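Local atomic coordinates of DNA polymerase sliding clamp 2 (Thermococcus kodakarensis, PDB entry 3LX2), a protein that forms a homotrimeric ring through which DNA passes and probably serves as a moving platform tethering the DNA polymerase and other proteins to it. Residues S15-A18 with T19-K22; I5-S9 with A10-E14; L51-P54 with E55-S59; Q30-E34 with G35-R39. All coordinates share one frame; numbering follows the deposited sequence.

Contact 1: residues S15-A18 with T19-K22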
loop_
_atom_site.group_PDB
_atom_site.type_symbol
_atom_site.label_atom_id
_atom_site.label_comp_id
_atom_site.label_asym_id
_atom_site.label_seq_id
_atom_site.Cartn_x
_atom_site.Cartn_y
_atom_site.Cartn_z
ATOM N N SER A 15 -8.834 -12.023 -12.103
ATOM C CA SER A 15 -7.914 -11.260 -12.819
ATOM C C SER A 15 -8.334 -11.089 -14.296
ATOM O O SER A 15 -8.147 -10.037 -14.922
ATOM C CB SER A 15 -6.533 -11.889 -12.612
ATOM O OG SER A 15 -5.902 -11.858 -13.853
ATOM N N LEU A 16 -8.971 -12.103 -14.846
ATOM C CA LEU A 16 -9.728 -11.945 -16.077
ATOM C C LEU A 16 -10.891 -10.979 -15.910
ATOM O O LEU A 16 -11.188 -10.158 -16.798
ATOM C CB LEU A 16 -10.304 -13.280 -16.436
ATOM C CG LEU A 16 -11.100 -13.310 -17.727
ATOM C CD1 LEU A 16 -10.167 -13.186 -18.931
ATOM C CD2 LEU A 16 -11.891 -14.649 -17.747
ATOM N N ILE A 17 -11.598 -11.064 -14.799
ATOM C CA ILE A 17 -12.758 -10.193 -14.694
ATOM C C ILE A 17 -12.315 -8.739 -14.571
ATOM O O ILE A 17 -13.004 -7.834 -15.107
ATOM C CB ILE A 17 -13.741 -10.642 -13.594
ATOM C CG1 ILE A 17 -14.312 -12.025 -13.938
ATOM C CG2 ILE A 17 -14.890 -9.717 -13.446
ATOM C CD1 ILE A 17 -14.861 -12.102 -15.268
ATOM N N ALA A 18 -11.170 -8.537 -13.898
ATOM C CA ALA A 18 -10.583 -7.220 -13.682
ATOM C C ALA A 18 -10.234 -6.580 -15.044
ATOM O O ALA A 18 -10.460 -5.403 -15.270
ATOM C CB ALA A 18 -9.341 -7.288 -12.740
ATOM N N THR A 19 -9.727 -7.359 -15.967
ATOM C CA THR A 19 -9.438 -6.781 -17.243
ATOM C C THR A 19 -10.740 -6.358 -17.987
ATOM O O THR A 19 -10.807 -5.284 -18.548
ATOM C CB THR A 19 -8.572 -7.738 -17.987
ATOM O OG1 THR A 19 -7.505 -8.070 -17.108
ATOM C CG2 THR A 19 -8.030 -7.140 -19.232
ATOM N N LEU A 20 -11.789 -7.148 -17.877
ATOM C CA LEU A 20 -13.036 -6.859 -18.584
ATOM C C LEU A 20 -13.731 -5.637 -18.039
ATOM O O LEU A 20 -14.228 -4.799 -18.803
ATOM C CB LEU A 20 -13.983 -8.073 -18.600
ATOM C CG LEU A 20 -13.359 -9.351 -19.157
ATOM C CD1 LEU A 20 -14.369 -10.550 -19.260
ATOM C CD2 LEU A 20 -12.704 -9.084 -20.498
ATOM N N GLU A 21 -13.754 -5.515 -16.720
ATOM C CA GLU A 21 -14.519 -4.438 -16.081
ATOM C C GLU A 21 -13.945 -3.089 -16.492
ATOM O O GLU A 21 -14.616 -2.054 -16.390
ATOM C CB GLU A 21 -14.483 -4.602 -14.570
ATOM C CG GLU A 21 -15.447 -3.707 -13.754
ATOM C CD GLU A 21 -14.880 -2.350 -13.514
ATOM O OE1 GLU A 21 -13.653 -2.269 -13.343
ATOM O OE2 GLU A 21 -15.627 -1.349 -13.513
ATOM N N LYS A 22 -12.699 -3.088 -16.947
ATOM C CA LYS A 22 -12.062 -1.829 -17.293
ATOM C C LYS A 22 -12.743 -1.224 -18.500
ATOM O O LYS A 22 -12.766 -0.041 -18.598
ATOM C CB LYS A 22 -10.555 -1.999 -17.573
ATOM C CG LYS A 22 -9.704 -2.234 -16.312
ATOM C CD LYS A 22 -9.945 -1.107 -15.296
ATOM C CE LYS A 22 -9.334 -1.418 -13.953
ATOM N NZ LYS A 22 -7.865 -1.373 -14.066
#

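Contact 2: residues I5-S9 with A10-E14. With SO4 (sulfate ion), chain E.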
loop_
_atom_site.group_PDB
_atom_site.type_symbol
_atom_site.label_atom_id
_atom_site.label_comp_id
_atom_site.label_asym_id
_atom_site.label_seq_id
_atom_site.Cartn_x
_atom_site.Cartn_y
_atom_site.Cartn_z
ATOM N N ILE A 5 -20.353 -25.094 -12.675
ATOM C CA ILE A 5 -19.001 -25.050 -13.154
ATOM C C ILE A 5 -18.095 -24.714 -11.974
ATOM O O ILE A 5 -18.416 -23.832 -11.165
ATOM C CB ILE A 5 -18.889 -23.936 -14.241
ATOM C CG1 ILE A 5 -19.483 -24.445 -15.552
ATOM C CG2 ILE A 5 -17.459 -23.452 -14.447
ATOM C CD1 ILE A 5 -19.786 -23.317 -16.595
ATOM N N VAL A 6 -16.956 -25.385 -11.896
ATOM C CA VAL A 6 -16.045 -25.204 -10.805
ATOM C C VAL A 6 -14.671 -24.924 -11.373
ATOM O O VAL A 6 -14.153 -25.742 -12.167
ATOM C CB VAL A 6 -15.928 -26.473 -9.942
ATOM C CG1 VAL A 6 -15.019 -26.194 -8.806
ATOM C CG2 VAL A 6 -17.310 -26.965 -9.412
ATOM N N PHE A 7 -14.090 -23.781 -10.991
ATOM C CA PHE A 7 -12.737 -23.446 -11.402
ATOM C C PHE A 7 -11.845 -23.442 -10.161
ATOM O O PHE A 7 -12.220 -22.937 -9.130
ATOM C CB PHE A 7 -12.741 -22.094 -12.165
ATOM C CG PHE A 7 -11.417 -21.738 -12.843
ATOM C CD1 PHE A 7 -10.925 -22.479 -13.920
ATOM C CD2 PHE A 7 -10.672 -20.624 -12.421
ATOM C CE1 PHE A 7 -9.675 -22.117 -14.577
ATOM C CE2 PHE A 7 -9.447 -20.239 -13.062
ATOM C CZ PHE A 7 -8.948 -20.985 -14.144
ATOM N N ASP A 8 -10.655 -23.993 -10.229
ATOM C CA ASP A 8 -9.888 -24.144 -8.980
ATOM C C ASP A 8 -9.091 -22.925 -8.534
ATOM O O ASP A 8 -8.313 -23.003 -7.570
ATOM C CB ASP A 8 -8.983 -25.366 -9.022
ATOM C CG ASP A 8 -7.956 -25.250 -10.083
ATOM O OD1 ASP A 8 -7.783 -24.126 -10.600
ATOM O OD2 ASP A 8 -7.304 -26.264 -10.386
ATOM N N SER A 9 -9.260 -21.790 -9.200
ATOM C CA SER A 9 -8.631 -20.559 -8.701
ATOM C C SER A 9 -9.476 -19.301 -8.932
ATOM O O SER A 9 -9.429 -18.674 -10.014
ATOM C CB SER A 9 -7.219 -20.413 -9.270
ATOM O OG SER A 9 -6.592 -19.255 -8.763
ATOM N N ALA A 10 -10.246 -18.944 -7.912
ATOM C CA ALA A 10 -11.073 -17.773 -7.985
ATOM C C ALA A 10 -10.238 -16.503 -8.305
ATOM O O ALA A 10 -10.691 -15.615 -9.009
ATOM C CB ALA A 10 -11.846 -17.627 -6.714
ATOM N N ARG A 11 -9.018 -16.473 -7.789
ATOM C CA ARG A 11 -8.079 -15.363 -7.959
ATOM C C ARG A 11 -7.598 -15.229 -9.375
ATOM O O ARG A 11 -7.605 -14.140 -9.882
ATOM C CB ARG A 11 -6.855 -15.483 -7.048
ATOM C CG ARG A 11 -6.940 -14.731 -5.736
ATOM C CD ARG A 11 -5.959 -15.433 -4.912
ATOM N NE ARG A 11 -5.024 -14.616 -4.157
ATOM C CZ ARG A 11 -3.753 -14.959 -3.915
ATOM N NH1 ARG A 11 -3.168 -16.055 -4.433
ATOM N NH2 ARG A 11 -3.043 -14.171 -3.154
ATOM N N GLU A 12 -7.156 -16.321 -9.995
ATOM C CA GLU A 12 -6.952 -16.289 -11.446
ATOM C C GLU A 12 -8.164 -15.698 -12.100
ATOM O O GLU A 12 -8.035 -14.712 -12.815
ATOM C CB GLU A 12 -6.621 -17.653 -12.028
ATOM C CG GLU A 12 -5.165 -17.748 -12.416
ATOM C CD GLU A 12 -4.717 -19.164 -12.718
ATOM O OE1 GLU A 12 -5.553 -20.013 -13.122
ATOM O OE2 GLU A 12 -3.510 -19.441 -12.544
ATOM N N PHE A 13 -9.348 -16.217 -11.820
ATOM C CA PHE A 13 -10.556 -15.700 -12.511
ATOM C C PHE A 13 -10.861 -14.242 -12.223
ATOM O O PHE A 13 -11.379 -13.525 -13.082
ATOM C CB PHE A 13 -11.761 -16.510 -12.106
ATOM C CG PHE A 13 -12.756 -16.684 -13.170
ATOM C CD1 PHE A 13 -13.857 -15.852 -13.246
ATOM C CD2 PHE A 13 -12.650 -17.737 -14.079
ATOM C CE1 PHE A 13 -14.848 -16.035 -14.223
ATOM C CE2 PHE A 13 -13.669 -17.916 -15.108
ATOM C CZ PHE A 13 -14.759 -17.033 -15.165
ATOM N N GLU A 14 -10.575 -13.807 -10.988
ATOM C CA GLU A 14 -10.686 -12.390 -10.598
ATOM C C GLU A 14 -9.946 -11.511 -11.616
ATOM O O GLU A 14 -10.362 -10.424 -11.934
ATOM C CB GLU A 14 -10.041 -12.208 -9.229
ATOM C CG GLU A 14 -10.101 -10.799 -8.610
ATOM C CD GLU A 14 -9.034 -9.882 -9.161
ATOM O OE1 GLU A 14 -8.034 -10.402 -9.678
ATOM O OE2 GLU A 14 -9.199 -8.646 -9.143
HETATM S S SO4 E . -4.202 -19.030 -6.162
HETATM O O1 SO4 E . -4.725 -18.795 -7.474
HETATM O O2 SO4 E . -5.102 -18.512 -5.123
HETATM O O3 SO4 E . -4.130 -20.499 -6.098
HETATM O O4 SO4 E . -2.879 -18.392 -5.975
#

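Contact 3: residues L51-P54 with E55-S59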
loop_
_atom_site.group_PDB
_atom_site.type_symbol
_atom_site.label_atom_id
_atom_site.label_comp_id
_atom_site.label_asym_id
_atom_site.label_seq_id
_atom_site.Cartn_x
_atom_site.Cartn_y
_atom_site.Cartn_z
ATOM N N LEU A 51 -13.175 -13.956 -26.097
ATOM C CA LEU A 51 -12.805 -14.748 -24.954
ATOM C C LEU A 51 -13.329 -16.162 -25.152
ATOM O O LEU A 51 -14.534 -16.387 -25.375
ATOM C CB LEU A 51 -13.436 -14.111 -23.708
ATOM C CG LEU A 51 -13.565 -14.901 -22.424
ATOM C CD1 LEU A 51 -12.171 -15.311 -21.910
ATOM C CD2 LEU A 51 -14.276 -14.060 -21.340
ATOM N N ASN A 52 -12.429 -17.122 -25.044
ATOM C CA ASN A 52 -12.853 -18.500 -25.070
ATOM C C ASN A 52 -12.274 -19.410 -23.966
ATOM O O ASN A 52 -11.077 -19.651 -23.897
ATOM C CB ASN A 52 -12.656 -19.086 -26.462
ATOM C CG ASN A 52 -12.946 -20.561 -26.502
ATOM O OD1 ASN A 52 -14.093 -21.001 -26.614
ATOM N ND2 ASN A 52 -11.884 -21.354 -26.375
ATOM N N LEU A 53 -13.165 -19.949 -23.147
ATOM C CA LEU A 53 -12.812 -20.780 -22.009
ATOM C C LEU A 53 -13.391 -22.209 -22.135
ATOM O O LEU A 53 -14.512 -22.480 -21.697
ATOM C CB LEU A 53 -13.258 -20.105 -20.697
ATOM C CG LEU A 53 -12.694 -18.715 -20.357
ATOM C CD1 LEU A 53 -13.253 -18.138 -19.018
ATOM C CD2 LEU A 53 -11.225 -18.669 -20.380
ATOM N N PRO A 54 -12.628 -23.126 -22.727
ATOM C CA PRO A 54 -13.114 -24.501 -22.977
ATOM C C PRO A 54 -13.287 -25.267 -21.664
ATOM O O PRO A 54 -12.522 -25.073 -20.729
ATOM C CB PRO A 54 -11.987 -25.141 -23.810
ATOM C CG PRO A 54 -11.150 -24.006 -24.296
ATOM C CD PRO A 54 -11.261 -22.920 -23.243
ATOM N N GLU A 55 -14.265 -26.151 -21.608
ATOM C CA GLU A 55 -14.551 -26.920 -20.393
ATOM C C GLU A 55 -13.367 -27.581 -19.761
ATOM O O GLU A 55 -13.311 -27.668 -18.539
ATOM C CB GLU A 55 -15.561 -27.991 -20.684
ATOM C CG GLU A 55 -15.014 -29.069 -21.591
ATOM C CD GLU A 55 -16.022 -30.130 -21.860
ATOM O OE1 GLU A 55 -16.797 -30.486 -20.950
ATOM O OE2 GLU A 55 -16.056 -30.598 -23.006
ATOM N N MET A 56 -12.405 -28.050 -20.556
ATOM C CA MET A 56 -11.217 -28.716 -19.947
ATOM C C MET A 56 -10.449 -27.864 -18.879
ATOM O O MET A 56 -9.690 -28.411 -18.065
ATOM C CB MET A 56 -10.238 -29.249 -21.012
ATOM C CG MET A 56 -9.277 -28.218 -21.561
ATOM S SD MET A 56 -7.983 -28.941 -22.653
ATOM C CE MET A 56 -9.152 -29.470 -23.942
ATOM N N LEU A 57 -10.650 -26.536 -18.894
ATOM C CA LEU A 57 -9.982 -25.623 -17.945
ATOM C C LEU A 57 -10.518 -25.721 -16.525
ATOM O O LEU A 57 -9.861 -25.319 -15.559
ATOM C CB LEU A 57 -10.127 -24.172 -18.460
ATOM C CG LEU A 57 -9.086 -23.720 -19.473
ATOM C CD1 LEU A 57 -9.512 -22.395 -19.991
ATOM C CD2 LEU A 57 -7.787 -23.600 -18.718
ATOM N N PHE A 58 -11.702 -26.288 -16.403
ATOM C CA PHE A 58 -12.479 -26.267 -15.163
ATOM C C PHE A 58 -12.400 -27.593 -14.386
ATOM O O PHE A 58 -12.506 -28.619 -15.020
ATOM C CB PHE A 58 -13.942 -25.906 -15.530
ATOM C CG PHE A 58 -14.077 -24.536 -16.153
ATOM C CD1 PHE A 58 -14.282 -23.411 -15.356
ATOM C CD2 PHE A 58 -13.931 -24.352 -17.536
ATOM C CE1 PHE A 58 -14.392 -22.099 -15.947
ATOM C CE2 PHE A 58 -14.030 -23.052 -18.133
ATOM C CZ PHE A 58 -14.249 -21.927 -17.326
ATOM N N SER A 59 -12.216 -27.589 -13.049
ATOM C CA SER A 59 -12.253 -28.855 -12.286
ATOM C C SER A 59 -13.522 -29.685 -12.502
ATOM O O SER A 59 -13.439 -30.895 -12.653
ATOM C CB SER A 59 -12.120 -28.654 -10.798
ATOM O OG SER A 59 -11.289 -27.584 -10.499
#

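Contact 4: residues Q30-E34 with G35-R39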
loop_
_atom_site.group_PDB
_atom_site.type_symbol
_atom_site.label_atom_id
_atom_site.label_comp_id
_atom_site.label_asym_id
_atom_site.label_seq_id
_atom_site.Cartn_x
_atom_site.Cartn_y
_atom_site.Cartn_z
ATOM N N GLN A 30 -21.691 -16.455 -23.012
ATOM C CA GLN A 30 -22.324 -17.600 -23.617
ATOM C C GLN A 30 -21.785 -18.880 -22.985
ATOM O O GLN A 30 -20.645 -19.274 -23.194
ATOM C CB GLN A 30 -22.162 -17.627 -25.125
ATOM C CG GLN A 30 -22.909 -18.793 -25.795
ATOM C CD GLN A 30 -24.427 -18.564 -25.820
ATOM O OE1 GLN A 30 -24.900 -17.432 -26.121
ATOM N NE2 GLN A 30 -25.204 -19.625 -25.485
ATOM N N VAL A 31 -22.650 -19.518 -22.213
ATOM C CA VAL A 31 -22.306 -20.745 -21.557
ATOM C C VAL A 31 -22.749 -21.933 -22.394
ATOM O O VAL A 31 -23.947 -22.244 -22.440
ATOM C CB VAL A 31 -22.982 -20.843 -20.191
ATOM C CG1 VAL A 31 -22.401 -21.968 -19.436
ATOM C CG2 VAL A 31 -22.860 -19.556 -19.439
ATOM N N ASN A 32 -21.779 -22.615 -23.008
ATOM C CA ASN A 32 -22.037 -23.796 -23.835
ATOM C C ASN A 32 -21.508 -25.087 -23.274
ATOM O O ASN A 32 -20.782 -25.095 -22.270
ATOM C CB ASN A 32 -21.405 -23.619 -25.194
ATOM C CG ASN A 32 -21.924 -22.446 -25.878
ATOM O OD1 ASN A 32 -23.065 -22.040 -25.611
ATOM N ND2 ASN A 32 -21.106 -21.829 -26.732
ATOM N N MET A 33 -21.857 -26.178 -23.954
ATOM C CA MET A 33 -21.461 -27.504 -23.507
ATOM C C MET A 33 -19.957 -27.589 -23.534
ATOM O O MET A 33 -19.367 -28.114 -22.631
ATOM C CB MET A 33 -22.050 -28.567 -24.416
ATOM C CG MET A 33 -23.429 -29.024 -24.015
ATOM S SD MET A 33 -23.202 -30.505 -23.026
ATOM C CE MET A 33 -22.372 -31.554 -24.259
ATOM N N GLU A 34 -19.324 -27.040 -24.557
ATOM C CA GLU A 34 -17.885 -27.226 -24.676
ATOM C C GLU A 34 -17.062 -26.076 -24.020
ATOM O O GLU A 34 -15.812 -26.144 -23.917
ATOM C CB GLU A 34 -17.484 -27.583 -26.141
ATOM C CG GLU A 34 -17.707 -26.495 -27.237
ATOM C CD GLU A 34 -19.203 -26.134 -27.582
ATOM O OE1 GLU A 34 -20.183 -26.842 -27.190
ATOM O OE2 GLU A 34 -19.377 -25.100 -28.282
ATOM N N GLY A 35 -17.775 -25.068 -23.522
ATOM C CA GLY A 35 -17.097 -24.037 -22.805
ATOM C C GLY A 35 -17.822 -22.723 -22.733
ATOM O O GLY A 35 -18.994 -22.669 -23.038
ATOM N N ILE A 36 -17.113 -21.689 -22.266
ATOM C CA ILE A 36 -17.643 -20.315 -22.136
ATOM C C ILE A 36 -16.968 -19.397 -23.161
ATOM O O ILE A 36 -15.753 -19.529 -23.475
ATOM C CB ILE A 36 -17.398 -19.731 -20.714
ATOM C CG1 ILE A 36 -18.362 -20.298 -19.669
ATOM C CG2 ILE A 36 -17.520 -18.192 -20.663
ATOM C CD1 ILE A 36 -17.725 -20.407 -18.273
ATOM N N GLN A 37 -17.766 -18.452 -23.657
ATOM C CA GLN A 37 -17.356 -17.511 -24.694
ATOM C C GLN A 37 -18.020 -16.181 -24.479
ATOM O O GLN A 37 -19.191 -16.098 -24.106
ATOM C CB GLN A 37 -17.712 -18.051 -26.108
ATOM C CG GLN A 37 -16.850 -19.262 -26.530
ATOM C CD GLN A 37 -17.307 -19.943 -27.813
ATOM O OE1 GLN A 37 -18.418 -19.727 -28.319
ATOM N NE2 GLN A 37 -16.450 -20.800 -28.335
ATOM N N MET A 38 -17.255 -15.134 -24.720
ATOM C CA MET A 38 -17.773 -13.810 -24.704
ATOM C C MET A 38 -17.097 -13.038 -25.806
ATOM O O MET A 38 -15.940 -13.274 -26.122
ATOM C CB MET A 38 -17.524 -13.147 -23.365
ATOM C CG MET A 38 -17.724 -11.655 -23.411
ATOM S SD MET A 38 -17.218 -10.968 -21.846
ATOM C CE MET A 38 -17.109 -9.261 -22.265
ATOM N N ARG A 39 -17.852 -12.115 -26.381
ATOM C CA ARG A 39 -17.383 -11.239 -27.396
ATOM C C ARG A 39 -18.133 -9.968 -27.182
ATOM O O ARG A 39 -19.361 -9.979 -27.100
ATOM C CB ARG A 39 -17.678 -11.771 -28.784
ATOM C CG ARG A 39 -17.061 -10.846 -29.846
ATOM C CD ARG A 39 -17.030 -11.419 -31.246
ATOM N NE ARG A 39 -16.324 -12.694 -31.412
ATOM C CZ ARG A 39 -16.305 -13.355 -32.570
ATOM N NH1 ARG A 39 -16.953 -12.848 -33.636
ATOM N NH2 ARG A 39 -15.652 -14.509 -32.680
#

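Contact 1: residues S15-A18 with T19-K22
The carbonyl oxygen S15 O is a convenient example of a helix acceptor that serves more than one group. The backbone T19 N donates to S15 O over 3.3 Å, while the side-chain oxygen T19 OG1 lies 3.0 Å from the same S15 O. The hydroxyl of S211, in the other half of the chain, completes the cluster, being hydrogen-bonded to both S15 O and T19 OG1. T19 can take part because its OG1 is set opposite the carbonyl carbon (chi1 -51°), which swings the hydroxyl back along the helix toward the turn before. One residue on, the isobutyl group of L20 folds back in a similar way: its branch carbon CG sits 3.3 Å from L16 O, with the two methyls spread almost equally far from that oxygen. L20 N bonds to the same carbonyl. The next bond is E21 N to I17 O at 2.9 Å. I17 and L20 also meet through their end methyls, I17 CD1 to L20 CD1 at 4.3 Å. Beyond the segments, I17 packs on helix 73-80, whereas L16 and L20 rest on strand 47-54. Buried L16, I17 and L20 thus lie against the sheet and the neighbouring helix, while A18 stays partly exposed, as expected of an amphipathic alpha-helix; such helices line the central channel in sliding clamps.

Contact 2: residues I5-S9 with A10-E14
E12 turns back from the first turn of its helix toward the strand that precedes it, and its side chain can be read atom by atom. Its CB lies in the ring plane of F7, at the ring edge, and is also 3.6 Å from S9 OG. From there the chain runs on extended and crosses the F7 side chain at about a right angle. At the tip, E12 OE1 comes within 3.7 Å of F7 CZ, and the carboxylate plane is inclined to the ring. The same OE1 forms a salt bridge with R235, which also pairs with D8, so one guanidinium probably offsets two neighbouring negative charges. The backbone of E12 is held as well: E12 N donates to S9 OG over 3.2 Å in a nearly straight bond. This is the classic N-cap, with S9 closing the start of helix 10-21 just after strand 3-7. With its OG turned opposite its own backbone N (chi1 -178°), S9 presents the oxygen to the N-H of E12. The S9 carbonyl oxygen takes the next bond, from F13 N at 3.1 Å. F13 presents its edge to the face of F7 in an offset edge-to-face pair, the centroids of the F7 and F13 rings 5.8 Å apart and the planes at 61°. A sulfate, probably from the crystallisation liquor, sits beside the cap, where R11 NH1 gives it two weak bonds, the shorter being 2.8 Å to sulfate O4, and R86 N adds another.

Contact 3: residues L51-P54 with E55-S59
L57 and F58 fold back on the end of the strand they follow, L57 against the CD corner of P54 and F58 along the carbonyls of L53 and P54. The turn is fixed by L57 N, which donates to P54 O over 3.0 Å in an almost linear bond (169°), and a second backbone bond follows from F58 N to E55 O. In both folded-back side chains CG stands opposite the carbonyl carbon. For L57 (chi1 -85°) this carries CD1 to 3.7 Å from P54 CD, and the same CD1 lies 4.1 Å from L53 CD2, where the two leucine side chains cross at about a right angle. For F58 (chi1 -62°) it lays the ring edge against the backbone: CE2 of F58 is 3.6 Å from L53 O, and P54 O also lies near the ring plane. Farther round the rim, F58 CZ touches L53 CB at 4.0 Å. The ring of F58 also meets those of F7 and Y61, while L53 packs on F13 and L16 of helix 10-21. A single 3-10 turn thus carries the chain from strand 47-54 in one antiparallel sheet to strand 60-63 in another, a passage between sheets within the N-terminal domain of the PCNA fold.

Contact 4: residues Q30-E34 with G35-R39
Strands 26-31 and 35-41 form a beta hairpin, and this contact is its closed end. Q30 and Q37 are an antiparallel hydrogen-bonded pair: Q30 N donates to Q37 O at 2.8 Å, and Q37 N returns a bond to Q30 O at 3.0 Å. That second oxygen is also approached by a carbon donor, since I36 CA lies 3.3 Å from Q30 O in a CA-H...O contact. Next comes the non-hydrogen-bonded pair of V31 and I36, whose side chains lie on the buried face with I5 near both; V31 CG1 and I36 CG1 only just meet, at 4.4 Å. At the loop, N32 N bonds to G35 O over 2.8 Å, while the return bond from G35 N to N32 O is weak. G35 adopts backbone angles (phi 158°, psi -169°) open to glycine, which has no CB to meet the carbonyl oxygen of E34. The amides of Q30, N32 and Q37 gather near the hairpin end. Bent at its second torsion, the Q30 chain curls so that NE2 donates to N32 OD1 at 3.2 Å, in the carbonyl plane. N32 ND2 stands 3.8 Å from Q37 OE1 with the two amide planes 80° apart, a loose approach; the firmer partner of Q37 is N52 OD1, reached through its NE2 and lying on the next strand. With M33 and E34 in the helical backbone region between N32 and G35, the loop has the features of a two-residue beta hairpin closed by a type I turn.

Along the chain the contacts come in the order 2, 1, 4, 3, all within the N-terminal domain. Contact 2 leads from strand 3-7 into the start of helix 10-21 and contact 1 forms its later part, their centres about 13 Å apart. Contacts 4 and 3, with centres about 9 Å apart, sit on neighbouring strands of one antiparallel sheet, where backbone atoms of I36 and L53 and of E34 and E55 probably bond. The helix lies on this sheet: L16 and L20 of contact 1 pack on L51 and L53 of contact 3, and L20 on M38 of contact 4. I5, on the other sheet, reaches F58 and I36, so that with the helix leucines both sheets contribute to one hydrophobic interior.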